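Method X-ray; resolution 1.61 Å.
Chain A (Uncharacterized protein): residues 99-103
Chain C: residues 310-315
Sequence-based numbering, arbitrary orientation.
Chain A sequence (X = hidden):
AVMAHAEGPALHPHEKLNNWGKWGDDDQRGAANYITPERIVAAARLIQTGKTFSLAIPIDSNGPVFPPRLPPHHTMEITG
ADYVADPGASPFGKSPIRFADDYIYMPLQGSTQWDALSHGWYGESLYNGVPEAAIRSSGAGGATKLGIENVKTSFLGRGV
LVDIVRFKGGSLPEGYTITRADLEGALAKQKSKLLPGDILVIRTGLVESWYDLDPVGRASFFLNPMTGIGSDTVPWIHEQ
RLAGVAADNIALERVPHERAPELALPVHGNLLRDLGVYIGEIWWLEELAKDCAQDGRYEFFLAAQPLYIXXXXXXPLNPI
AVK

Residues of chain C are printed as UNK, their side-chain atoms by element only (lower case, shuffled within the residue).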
# COMPACT_ATOMS: atom_id res chain seq x y z
N PHE A 99 14.31 -14.91 10.42
CA PHE A 99 14.33 -13.55 9.92
C PHE A 99 13.00 -12.83 10.10
O PHE A 99 11.94 -13.44 10.25
CB PHE A 99 14.73 -13.53 8.45
CG PHE A 99 13.73 -14.14 7.52
CD1 PHE A 99 13.55 -15.51 7.46
CD2 PHE A 99 12.98 -13.33 6.69
CE1 PHE A 99 12.61 -16.07 6.59
CE2 PHE A 99 12.05 -13.88 5.82
CZ PHE A 99 11.87 -15.25 5.77
N ALA A 100 13.11 -11.51 10.08
CA ALA A 100 11.96 -10.64 10.09
C ALA A 100 12.04 -9.72 8.88
O ALA A 100 13.12 -9.27 8.53
CB ALA A 100 11.92 -9.84 11.39
N ASP A 101 10.90 -9.45 8.25
CA ASP A 101 10.79 -8.64 7.03
C ASP A 101 9.64 -7.65 7.20
O ASP A 101 8.65 -7.98 7.87
CB ASP A 101 10.48 -9.50 5.79
CG ASP A 101 11.73 -10.05 5.09
OD1 ASP A 101 12.85 -9.93 5.61
OD2 ASP A 101 11.56 -10.61 3.98
N ASP A 102 9.73 -6.48 6.59
CA ASP A 102 8.63 -5.53 6.71
C ASP A 102 8.42 -4.65 5.48
O ASP A 102 9.18 -4.72 4.50
CB ASP A 102 8.79 -4.67 7.95
CG ASP A 102 10.16 -4.00 8.09
OD1 ASP A 102 11.05 -4.16 7.22
OD2 ASP A 102 10.32 -3.30 9.13
N TYR A 103 7.34 -3.87 5.55
CA TYR A 103 6.81 -3.09 4.43
C TYR A 103 6.38 -1.71 4.91
O TYR A 103 6.07 -1.51 6.09
CB TYR A 103 5.59 -3.79 3.80
CG TYR A 103 5.92 -4.89 2.83
CD1 TYR A 103 6.34 -6.14 3.27
CD2 TYR A 103 5.81 -4.67 1.47
CE1 TYR A 103 6.70 -7.11 2.37
CE2 TYR A 103 6.14 -5.65 0.56
CZ TYR A 103 6.57 -6.87 1.02
OH TYR A 103 6.91 -7.88 0.12
N UNK C 310 10.83 3.82 13.36
CA UNK C 310 10.86 3.07 14.62
C UNK C 310 10.19 1.70 14.48
O UNK C 310 9.11 1.54 13.90
c UNK C 310 10.07 5.08 13.49
c UNK C 310 9.27 4.87 14.74
c UNK C 310 10.11 3.98 15.60
N UNK C 311 10.86 0.70 15.02
CA UNK C 311 10.35 -0.66 15.00
C UNK C 311 10.61 -1.39 13.69
O UNK C 311 10.19 -2.54 13.55
N UNK C 312 11.24 -0.74 12.72
CA UNK C 312 11.53 -1.41 11.45
C UNK C 312 12.78 -2.26 11.54
O UNK C 312 13.68 -1.99 12.34
c UNK C 312 11.67 -0.40 10.33
N UNK C 313 12.84 -3.30 10.71
CA UNK C 313 13.96 -4.23 10.73
C UNK C 313 14.95 -3.99 9.58
O UNK C 313 15.84 -4.81 9.31
c UNK C 313 12.69 -6.05 9.50
c UNK C 313 13.47 -5.70 10.74
c UNK C 313 12.61 -5.96 11.99
N UNK C 314 14.82 -2.84 8.95
CA UNK C 314 15.76 -2.38 7.94
C UNK C 314 15.23 -1.11 7.35
O UNK C 314 14.21 -0.58 7.79
N UNK C 315 15.89 -0.61 6.31
CA UNK C 315 15.50 0.64 5.68
C UNK C 315 16.03 0.74 4.26
O UNK C 315 17.16 0.33 3.98
o UNK C 315 15.65 3.06 5.89
c UNK C 315 16.04 1.83 6.48

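Position 310 carries three side-chain carbons. They close a ring onto the backbone N, which makes a five-membered ring and identifies proline. Pro310(C) makes no contact with the chain A stretch. Its phi of -64° is typical of this ring.

Position 311 has no side-chain atoms beyond the CA. This is glycine. The backbone angles, 82° and -1°, agree, because a CB here would be jammed against the carbonyl O of Pro310(C). Chain A plays no part in that restriction: an ideal CB would find nothing of its stretch within 5.5 Å.

Position 312 has a single side-chain carbon, the CB, with nothing attached. It points sideways relative to chain A and lies 3.4 Å from Asp102(A) OD2. The CA at this position is slightly nearer, 3.2 Å from the same OD2. One carbon means alanine. Ala312(C) packs beside the carboxylate but offers it no side-chain polar group.

Position 313 has three side-chain carbons and no other element. One is bonded to CA and carries the other two, so the side chain branches at CB. No ring closes onto the N. The CA-to-CB bond points toward chain A, and the branch carbons lie near Ala100(A) and Asp102(A). This is valine, in the m rotamer. Val313(C) CG2 is 3.4 Å from Ala100(A) O and 3.4 Å from Asp102(A) OD1. Its CG1 is 4.0 Å from Ala100(A) CB, an apolar contact.

Position 314 again has no side-chain atoms, so it is glycine. The backbone is nearly fully extended, at 174° and -174°. Gly314(C) begins the strand, and its N stays 4.4 Å from Asp102(A) OD1.

Position 315 has one carbon followed by one oxygen. That is serine, with chi1 in t. The CB of Ser315(C) points away from the chain A stretch, and the residue makes no contact with that stretch.

The contact centres on Val313(C), which uses both its backbone and its side chain. Its N donates a hydrogen bond to Asp102(A) OD2, at 3.0 Å and a favourable 161° N-H...O angle. Asp102(A), in the p rotamer, points its CB toward chain C, and both carboxylate oxygens also have hydrogen bonds elsewhere in the structure. Ala100(A) points the same way and meets the valine side chain. Asp101(A), between them, points away, as expected for alternation along an extended chain. The patch is small, 183 Å² over both sides, and joins one polar anchor to a modest apolar contact.

Chain C, residues 310-315: PGAVGS
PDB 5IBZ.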